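Local coordinates for proliferating cell nuclear antigen (Entamoeba histolytica, PDB 3P91), which forms a ring of three subunits, a sliding clamp that binds DNA and probably raises the processivity of DNA polymerase delta during replication, at residues L73-I83 and F118-E126; F148-S156 and L212-A222. All coordinates share one frame; numbering follows the deposited sequence.

Contact 1 of 2, residues L73-I83 and F118-E126; sequences LGINLTHLSKI and FGLNLVDIE
With its CG1 anti to the carbonyl carbon (chi1 -57°), Ile83 sends its two branches to different partners on the strand that runs antiparallel to its helix. The CG2 methyl comes down over one face of the Phe118 ring, a CH-pi contact 3.6 Å from the ring centroid and shifted toward the CG-CD1 side, while CD1 reaches CB of Leu120. Leu120 turns its CG away from its backbone N (chi1 165°), which lifts the side chain toward the helix; there its CD1 meets His79 CB at 4.0 Å, and its CD2 touches Leu80 CB. At the other end the two segments meet through their backbones. Val123 N gives a hydrogen bond of 2.7 Å to Gly74 O, nearly straight at the hydrogen, and Gly74 CA returns a CA-H...O contact of 3.3 Å to Val123 O. Gly74, with no side chain, lets that carbonyl come this close. The same bond ties down the start of the interdomain connecting loop of PCNA clamps, into which strand 114-121 runs. Leu122 CD1 meets Leu73 CD2 at 3.9 Å, and Ile125 CD1 lies against Ile75 N. Between the two ends a water bridges Asn76 N and Asn121 O. Asn76 is the N-cap of the helix: its OD1 takes His79 N at 3.0 Å, from above the amide plane, and Thr78 N weakly, while its CG sits over the centre of the His79 imidazole. Strand 71-76 pairs with strand 30-36, and Leu80 leans on Val21 of helix 14-25. Strand 114-121 pairs with strand 103-109, and its Phe118 and Gly119 join an antiparallel ladder with a strand of the second subunit, whose Met180 packs on His79 and Leu120 at the subunit interface.

Contact 2 of 2, residues F148-S156 and L212-A222; sequences FLKITKDFS and LKQISEFAKSA
Thr152 packs on Ser216 and on the Ala219 methyl where helices 148-156 and 212-218 run roughly antiparallel, their axes approaching to 8.9 Å at a signed crossing angle of -144°. The methyl sits against both branches of the threonine, 3.4 Å from Thr152 OG1 and 3.6 Å from its CG2, and small residues here let the backbones come close: Thr152 CB lies 3.6 Å from Ser216 CA. Phe148 CZ approaches Ile215 CG2 at 3.8 Å, the two side chains crossing at about a right angle, and the same ring touches Ala219 CB through CE2. Leu149 CD1 lies against the backbone and methyl of Ala219, while at the other end Leu212 CD2 presses on the Phe155 carbonyl oxygen at 3.4 Å. The second shell fixes these groups. Thr152 OG1, held between its backbone N and carbonyl carbon (chi1 60°), donates to Leu149 O, which also accepts from Lys153 N; this leaves the CG2 of Thr152 over one face of the Phe148 ring, offset toward the rim. A water donates to both Thr152 OG1 and Ser216 O, bridging the helices by a polar link. Ser156 OG is turned back onto Thr152 O at 2.7 Å, above the carbonyl plane and on the face opposite Ser156 N, which leaves the hydroxyl 3.5 Å from Ser216 CB. In sliding clamps such helices line the inner, DNA-facing side of the ring, with sheet strands behind them. Here Phe155, Leu212 and Ile215 rest on Ile163 of strand 162-167, and Phe148, Ile215 and Phe218 on Met240 of strand 238-244. Phe218 stacks with Phe251 of strand 247-253. On the far flank of helix 145-158, Lys150 pairs with Asp154 and bonds to Ala86 O of the third subunit.

Contact 1 belongs to the N-terminal domain and contact 2 to the C-terminal domain, and they stand apart, with centres about 26 Å and nearest atoms about 11 Å from each other. Contact 2 is the more buried: two helices packed against one another over sheet strands. Contact 1 is only partly buried; it sets a strand and a helix against a strand that is outermost within its own chain and the segment that follows. Its single direct hydrogen bond between segments is backbone to backbone, whereas contact 2 has none and packs apolar and small side chains. Each includes one bridging water. Contact 1 faces the second subunit directly, while in contact 2 the flank of helix 145-158 turned away from the pair meets the third, through Lys150 and Asp154.

Contact 1 of 2, residues L73-I83 and F118-E126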
loop_
_atom_site.group_PDB
_atom_site.type_symbol
_atom_site.label_atom_id
_atom_site.label_comp_id
_atom_site.label_asym_id
_atom_site.label_seq_id
_atom_site.Cartn_x
_atom_site.Cartn_y
_atom_site.Cartn_z
ATOM N N LEU A 73 -10.347 -32.565 -10.965
ATOM C CA LEU A 73 -9.403 -31.632 -11.572
ATOM C C LEU A 73 -8.256 -31.295 -10.628
ATOM O O LEU A 73 -8.469 -30.723 -9.565
ATOM C CB LEU A 73 -10.114 -30.343 -11.980
ATOM C CG LEU A 73 -11.434 -30.465 -12.736
ATOM C CD1 LEU A 73 -12.155 -29.145 -12.692
ATOM C CD2 LEU A 73 -11.218 -30.901 -14.166
ATOM N N GLY A 74 -7.042 -31.655 -11.031
ATOM C CA GLY A 74 -5.851 -31.348 -10.263
ATOM C C GLY A 74 -5.425 -29.905 -10.458
ATOM O O GLY A 74 -4.906 -29.537 -11.506
ATOM N N ILE A 75 -5.627 -29.090 -9.430
ATOM C CA ILE A 75 -5.480 -27.647 -9.566
ATOM C C ILE A 75 -4.407 -27.004 -8.685
ATOM O O ILE A 75 -4.436 -27.130 -7.465
ATOM C CB ILE A 75 -6.823 -26.950 -9.303
ATOM C CG1 ILE A 75 -7.720 -27.074 -10.536
ATOM C CG2 ILE A 75 -6.607 -25.499 -8.948
ATOM C CD1 ILE A 75 -9.113 -26.562 -10.317
ATOM N N ASN A 76 -3.465 -26.313 -9.325
ATOM C CA ASN A 76 -2.500 -25.468 -8.625
ATOM C C ASN A 76 -3.158 -24.136 -8.301
ATOM O O ASN A 76 -3.419 -23.329 -9.199
ATOM C CB ASN A 76 -1.240 -25.244 -9.468
ATOM C CG ASN A 76 -0.221 -24.350 -8.777
ATOM O OD1 ASN A 76 -0.555 -23.281 -8.266
ATOM N ND2 ASN A 76 1.030 -24.790 -8.757
ATOM N N LEU A 77 -3.427 -23.918 -7.018
ATOM C CA LEU A 77 -4.210 -22.772 -6.575
ATOM C C LEU A 77 -3.487 -21.446 -6.773
ATOM O O LEU A 77 -4.121 -20.403 -6.925
ATOM C CB LEU A 77 -4.642 -22.961 -5.121
ATOM C CG LEU A 77 -5.675 -24.086 -4.992
ATOM C CD1 LEU A 77 -5.596 -24.762 -3.650
ATOM C CD2 LEU A 77 -7.075 -23.564 -5.258
ATOM N N THR A 78 -2.160 -21.485 -6.785
ATOM C CA THR A 78 -1.390 -20.288 -7.080
ATOM C C THR A 78 -1.698 -19.828 -8.504
ATOM O O THR A 78 -1.876 -18.634 -8.760
ATOM C CB THR A 78 0.126 -20.516 -6.888
ATOM O OG1 THR A 78 0.416 -20.617 -5.491
ATOM C CG2 THR A 78 0.916 -19.365 -7.460
ATOM N N HIS A 79 -1.790 -20.777 -9.427
ATOM C CA HIS A 79 -2.059 -20.436 -10.817
ATOM C C HIS A 79 -3.495 -20.001 -11.056
ATOM O O HIS A 79 -3.753 -19.132 -11.888
ATOM C CB HIS A 79 -1.677 -21.589 -11.733
ATOM C CG HIS A 79 -0.226 -21.923 -11.675
ATOM N ND1 HIS A 79 0.311 -23.039 -12.277
ATOM C CD2 HIS A 79 0.804 -21.286 -11.068
ATOM C CE1 HIS A 79 1.613 -23.071 -12.049
ATOM N NE2 HIS A 79 1.937 -22.019 -11.316
ATOM N N LEU A 80 -4.425 -20.598 -10.320
ATOM C CA LEU A 80 -5.833 -20.257 -10.465
ATOM C C LEU A 80 -6.158 -18.878 -9.897
ATOM O O LEU A 80 -6.967 -18.146 -10.458
ATOM C CB LEU A 80 -6.719 -21.328 -9.822
ATOM C CG LEU A 80 -8.231 -21.094 -9.843
ATOM C CD1 LEU A 80 -8.725 -20.881 -11.253
ATOM C CD2 LEU A 80 -8.945 -22.267 -9.206
ATOM N N SER A 81 -5.533 -18.514 -8.785
ATOM C CA SER A 81 -5.822 -17.219 -8.180
ATOM C C SER A 81 -5.299 -16.094 -9.070
ATOM O O SER A 81 -5.977 -15.085 -9.273
ATOM C CB SER A 81 -5.250 -17.120 -6.765
ATOM O OG SER A 81 -3.926 -16.621 -6.772
ATOM N N LYS A 82 -4.101 -16.277 -9.615
ATOM C CA LYS A 82 -3.564 -15.337 -10.602
ATOM C C LYS A 82 -4.531 -15.091 -11.770
ATOM O O LYS A 82 -4.690 -13.965 -12.234
ATOM C CB LYS A 82 -2.199 -15.808 -11.118
ATOM C CG LYS A 82 -1.110 -15.788 -10.052
ATOM C CD LYS A 82 0.263 -16.109 -10.615
ATOM C CE LYS A 82 0.787 -14.980 -11.472
ATOM N NZ LYS A 82 2.165 -15.253 -11.966
ATOM N N ILE A 83 -5.185 -16.144 -12.237
ATOM C CA ILE A 83 -6.198 -15.994 -13.271
ATOM C C ILE A 83 -7.441 -15.271 -12.752
ATOM O O ILE A 83 -7.958 -14.364 -13.402
ATOM C CB ILE A 83 -6.617 -17.354 -13.841
ATOM C CG1 ILE A 83 -5.397 -18.099 -14.377
ATOM C CG2 ILE A 83 -7.646 -17.171 -14.923
ATOM C CD1 ILE A 83 -5.722 -19.458 -14.967
ATOM N N PHE A 118 -9.261 -18.282 -20.653
ATOM C CA PHE A 118 -7.987 -18.797 -20.196
ATOM C C PHE A 118 -8.005 -20.303 -20.300
ATOM O O PHE A 118 -9.020 -20.935 -20.027
ATOM C CB PHE A 118 -7.744 -18.406 -18.746
ATOM C CG PHE A 118 -8.166 -17.008 -18.416
ATOM C CD1 PHE A 118 -7.231 -15.997 -18.294
ATOM C CD2 PHE A 118 -9.504 -16.701 -18.223
ATOM C CE1 PHE A 118 -7.617 -14.712 -17.987
ATOM C CE2 PHE A 118 -9.898 -15.415 -17.918
ATOM C CZ PHE A 118 -8.956 -14.421 -17.798
ATOM N N GLY A 119 -6.882 -20.870 -20.716
ATOM C CA GLY A 119 -6.659 -22.293 -20.595
ATOM C C GLY A 119 -5.687 -22.510 -19.454
ATOM O O GLY A 119 -4.515 -22.169 -19.563
ATOM N N LEU A 120 -6.178 -23.049 -18.345
ATOM C CA LEU A 120 -5.313 -23.394 -17.228
ATOM C C LEU A 120 -4.869 -24.847 -17.321
ATOM O O LEU A 120 -5.696 -25.750 -17.362
ATOM C CB LEU A 120 -6.034 -23.180 -15.903
ATOM C CG LEU A 120 -5.336 -23.844 -14.712
ATOM C CD1 LEU A 120 -3.914 -23.304 -14.543
ATOM C CD2 LEU A 120 -6.145 -23.658 -13.440
ATOM N N ASN A 121 -3.562 -25.073 -17.354
ATOM C CA ASN A 121 -3.033 -26.428 -17.383
ATOM C C ASN A 121 -3.331 -27.122 -16.075
ATOM O O ASN A 121 -3.030 -26.596 -15.015
ATOM C CB ASN A 121 -1.523 -26.414 -17.606
ATOM C CG ASN A 121 -1.132 -25.730 -18.897
ATOM O OD1 ASN A 121 -1.789 -25.892 -19.922
ATOM N ND2 ASN A 121 -0.057 -24.951 -18.850
ATOM N N LEU A 122 -3.929 -28.302 -16.150
ATOM C CA LEU A 122 -4.208 -29.066 -14.947
ATOM C C LEU A 122 -2.967 -29.820 -14.508
ATOM O O LEU A 122 -2.017 -29.993 -15.275
ATOM C CB LEU A 122 -5.363 -30.039 -15.171
ATOM C CG LEU A 122 -6.675 -29.355 -15.528
ATOM C CD1 LEU A 122 -7.768 -30.360 -15.794
ATOM C CD2 LEU A 122 -7.063 -28.430 -14.411
ATOM N N VAL A 123 -2.991 -30.274 -13.264
ATOM C CA VAL A 123 -1.865 -30.960 -12.670
ATOM C C VAL A 123 -2.253 -32.375 -12.249
ATOM O O VAL A 123 -3.439 -32.708 -12.136
ATOM C CB VAL A 123 -1.366 -30.184 -11.443
ATOM C CG1 VAL A 123 -0.008 -30.704 -11.000
ATOM C CG2 VAL A 123 -1.287 -28.699 -11.765
ATOM N N ASP A 124 -1.244 -33.211 -12.038
ATOM C CA ASP A 124 -1.456 -34.530 -11.472
ATOM C C ASP A 124 -1.229 -34.479 -9.976
ATOM O O ASP A 124 -0.119 -34.228 -9.509
ATOM C CB ASP A 124 -0.519 -35.552 -12.103
ATOM C CG ASP A 124 -1.150 -36.265 -13.267
ATOM O OD1 ASP A 124 -2.395 -36.369 -13.280
ATOM O OD2 ASP A 124 -0.405 -36.716 -14.165
ATOM N N ILE A 125 -2.293 -34.710 -9.225
ATOM C CA ILE A 125 -2.202 -34.702 -7.782
ATOM C C ILE A 125 -2.458 -36.098 -7.252
ATOM O O ILE A 125 -3.566 -36.621 -7.353
ATOM C CB ILE A 125 -3.181 -33.696 -7.185
ATOM C CG1 ILE A 125 -2.879 -32.307 -7.753
ATOM C CG2 ILE A 125 -3.077 -33.698 -5.680
ATOM C CD1 ILE A 125 -3.699 -31.209 -7.153
ATOM N N GLU A 126 -1.413 -36.715 -6.716
ATOM C CA GLU A 126 -1.527 -38.058 -6.169
ATOM C C GLU A 126 -1.730 -37.939 -4.668
ATOM O O GLU A 126 -0.774 -37.746 -3.918
HETATM O O HOH W 1 -3.985 -25.907 -12.068
#

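Contact 2 of 2, residues F148-S156 and L212-A222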
loop_
_atom_site.group_PDB
_atom_site.type_symbol
_atom_site.label_atom_id
_atom_site.label_comp_id
_atom_site.label_asym_id
_atom_site.label_seq_id
_atom_site.Cartn_x
_atom_site.Cartn_y
_atom_site.Cartn_z
ATOM N N PHE A 148 -13.168 -11.933 14.089
ATOM C CA PHE A 148 -12.345 -13.085 14.417
ATOM C C PHE A 148 -11.002 -13.048 13.689
ATOM O O PHE A 148 -9.977 -13.474 14.222
ATOM C CB PHE A 148 -13.067 -14.391 14.107
ATOM C CG PHE A 148 -12.266 -15.602 14.461
ATOM C CD1 PHE A 148 -12.052 -15.937 15.786
ATOM C CD2 PHE A 148 -11.701 -16.388 13.478
ATOM C CE1 PHE A 148 -11.304 -17.049 16.119
ATOM C CE2 PHE A 148 -10.951 -17.492 13.805
ATOM C CZ PHE A 148 -10.755 -17.828 15.125
ATOM N N LEU A 149 -11.008 -12.540 12.466
ATOM C CA LEU A 149 -9.772 -12.433 11.714
ATOM C C LEU A 149 -8.849 -11.406 12.362
ATOM O O LEU A 149 -7.648 -11.636 12.526
ATOM C CB LEU A 149 -10.067 -12.045 10.270
ATOM C CG LEU A 149 -8.846 -11.758 9.404
ATOM C CD1 LEU A 149 -7.854 -12.905 9.476
ATOM C CD2 LEU A 149 -9.287 -11.495 7.986
ATOM N N LYS A 150 -9.415 -10.268 12.731
ATOM C CA LYS A 150 -8.632 -9.214 13.359
ATOM C C LYS A 150 -7.862 -9.795 14.526
ATOM O O LYS A 150 -6.677 -9.516 14.719
ATOM C CB LYS A 150 -9.553 -8.110 13.863
ATOM C CG LYS A 150 -8.835 -7.023 14.614
ATOM C CD LYS A 150 -9.825 -6.096 15.290
ATOM C CE LYS A 150 -9.176 -4.763 15.633
ATOM N NZ LYS A 150 -7.853 -4.936 16.302
ATOM N N ILE A 151 -8.559 -10.619 15.297
ATOM C CA ILE A 151 -7.999 -11.179 16.502
ATOM C C ILE A 151 -6.853 -12.111 16.179
ATOM O O ILE A 151 -5.784 -12.001 16.763
ATOM C CB ILE A 151 -9.058 -11.920 17.299
ATOM C CG1 ILE A 151 -10.142 -10.939 17.745
ATOM C CG2 ILE A 151 -8.428 -12.608 18.496
ATOM C CD1 ILE A 151 -11.240 -11.575 18.567
ATOM N N THR A 152 -7.066 -13.027 15.246
ATOM C CA THR A 152 -5.988 -13.915 14.836
ATOM C C THR A 152 -4.773 -13.085 14.427
ATOM O O THR A 152 -3.630 -13.449 14.707
ATOM C CB THR A 152 -6.419 -14.902 13.707
ATOM O OG1 THR A 152 -6.841 -14.179 12.547
ATOM C CG2 THR A 152 -7.557 -15.770 14.171
ATOM N N LYS A 153 -5.034 -11.942 13.798
ATOM C CA LYS A 153 -3.973 -11.090 13.272
ATOM C C LYS A 153 -3.160 -10.462 14.384
ATOM O O LYS A 153 -1.929 -10.492 14.362
ATOM C CB LYS A 153 -4.557 -9.998 12.382
ATOM N N ASP A 154 -3.845 -9.882 15.357
ATOM C CA ASP A 154 -3.147 -9.278 16.478
ATOM C C ASP A 154 -2.362 -10.345 17.210
ATOM O O ASP A 154 -1.210 -10.142 17.571
ATOM C CB ASP A 154 -4.131 -8.625 17.433
ATOM C CG ASP A 154 -4.875 -7.469 16.803
ATOM O OD1 ASP A 154 -6.015 -7.197 17.242
ATOM O OD2 ASP A 154 -4.325 -6.829 15.879
ATOM N N PHE A 155 -2.995 -11.494 17.411
ATOM C CA PHE A 155 -2.368 -12.617 18.101
ATOM C C PHE A 155 -1.094 -13.129 17.438
ATOM O O PHE A 155 -0.141 -13.476 18.123
ATOM C CB PHE A 155 -3.379 -13.755 18.294
ATOM C CG PHE A 155 -4.185 -13.630 19.554
ATOM C CD1 PHE A 155 -4.757 -12.419 19.908
ATOM C CD2 PHE A 155 -4.364 -14.718 20.392
ATOM C CE1 PHE A 155 -5.491 -12.296 21.076
ATOM C CE2 PHE A 155 -5.099 -14.601 21.561
ATOM C CZ PHE A 155 -5.667 -13.387 21.900
ATOM N N SER A 156 -1.081 -13.176 16.108
ATOM C CA SER A 156 0.107 -13.603 15.369
ATOM C C SER A 156 1.273 -12.658 15.622
ATOM O O SER A 156 2.427 -13.080 15.705
ATOM C CB SER A 156 -0.180 -13.656 13.870
ATOM O OG SER A 156 -1.324 -14.443 13.599
ATOM N N LEU A 212 -1.388 -21.625 16.361
ATOM C CA LEU A 212 -1.865 -20.304 15.967
ATOM C C LEU A 212 -1.702 -20.072 14.468
ATOM O O LEU A 212 -2.531 -19.405 13.843
ATOM C CB LEU A 212 -1.181 -19.196 16.782
ATOM C CG LEU A 212 -1.479 -17.725 16.445
ATOM C CD1 LEU A 212 -2.968 -17.411 16.476
ATOM C CD2 LEU A 212 -0.723 -16.793 17.384
ATOM N N LYS A 213 -0.647 -20.635 13.886
ATOM C CA LYS A 213 -0.420 -20.488 12.450
ATOM C C LYS A 213 -1.625 -20.955 11.652
ATOM O O LYS A 213 -2.017 -20.319 10.678
ATOM C CB LYS A 213 0.828 -21.249 12.003
ATOM N N GLN A 214 -2.213 -22.067 12.071
ATOM C CA GLN A 214 -3.350 -22.653 11.376
ATOM C C GLN A 214 -4.584 -21.816 11.544
ATOM O O GLN A 214 -5.275 -21.507 10.581
ATOM C CB GLN A 214 -3.652 -24.023 11.961
ATOM C CG GLN A 214 -2.482 -24.943 11.919
ATOM C CD GLN A 214 -2.265 -25.453 10.543
ATOM O OE1 GLN A 214 -3.197 -25.940 9.902
ATOM N NE2 GLN A 214 -1.042 -25.326 10.054
ATOM N N ILE A 215 -4.880 -21.490 12.796
ATOM C CA ILE A 215 -6.066 -20.727 13.121
ATOM C C ILE A 215 -6.019 -19.458 12.303
ATOM O O ILE A 215 -6.959 -19.131 11.579
ATOM C CB ILE A 215 -6.106 -20.375 14.619
ATOM C CG1 ILE A 215 -6.035 -21.642 15.473
ATOM C CG2 ILE A 215 -7.345 -19.566 14.951
ATOM C CD1 ILE A 215 -7.140 -22.627 15.193
ATOM N N SER A 216 -4.890 -18.766 12.394
ATOM C CA SER A 216 -4.731 -17.474 11.746
ATOM C C SER A 216 -4.778 -17.560 10.214
ATOM O O SER A 216 -5.240 -16.625 9.559
ATOM C CB SER A 216 -3.445 -16.792 12.219
ATOM O OG SER A 216 -2.312 -17.363 11.592
ATOM N N GLU A 217 -4.306 -18.670 9.646
ATOM C CA GLU A 217 -4.411 -18.890 8.202
ATOM C C GLU A 217 -5.845 -19.259 7.837
ATOM O O GLU A 217 -6.364 -18.836 6.811
ATOM C CB GLU A 217 -3.437 -19.977 7.734
ATOM N N PHE A 218 -6.487 -20.047 8.691
ATOM C CA PHE A 218 -7.867 -20.448 8.476
ATOM C C PHE A 218 -8.765 -19.233 8.502
ATOM O O PHE A 218 -9.692 -19.117 7.706
ATOM C CB PHE A 218 -8.330 -21.401 9.582
ATOM C CG PHE A 218 -7.667 -22.745 9.554
ATOM C CD1 PHE A 218 -6.918 -23.147 8.461
ATOM C CD2 PHE A 218 -7.807 -23.617 10.625
ATOM C CE1 PHE A 218 -6.308 -24.390 8.439
ATOM C CE2 PHE A 218 -7.200 -24.859 10.610
ATOM C CZ PHE A 218 -6.448 -25.244 9.515
ATOM N N ALA A 219 -8.491 -18.342 9.446
ATOM C CA ALA A 219 -9.335 -17.185 9.706
ATOM C C ALA A 219 -9.459 -16.284 8.494
ATOM O O ALA A 219 -10.421 -15.528 8.368
ATOM C CB ALA A 219 -8.797 -16.399 10.885
ATOM N N LYS A 220 -8.481 -16.368 7.600
ATOM C CA LYS A 220 -8.456 -15.530 6.408
ATOM C C LYS A 220 -9.539 -15.905 5.409
ATOM O O LYS A 220 -9.628 -15.305 4.344
ATOM C CB LYS A 220 -7.096 -15.607 5.726
ATOM C CG LYS A 220 -5.951 -15.133 6.577
ATOM C CD LYS A 220 -4.632 -15.383 5.868
ATOM C CE LYS A 220 -3.451 -15.069 6.768
ATOM N NZ LYS A 220 -2.165 -15.413 6.105
ATOM N N SER A 221 -10.354 -16.897 5.751
ATOM C CA SER A 221 -11.459 -17.316 4.895
ATOM C C SER A 221 -12.698 -16.456 5.132
ATOM O O SER A 221 -13.756 -16.697 4.551
ATOM C CB SER A 221 -11.787 -18.789 5.133
ATOM O OG SER A 221 -10.687 -19.607 4.790
ATOM N N ALA A 222 -12.548 -15.451 5.989
ATOM C CA ALA A 222 -13.635 -14.552 6.377
ATOM C C ALA A 222 -14.503 -14.052 5.218
ATOM O O ALA A 222 -15.721 -13.999 5.339
ATOM C CB ALA A 222 -13.081 -13.370 7.184
HETATM O O HOH W 2 -5.108 -14.273 10.478
#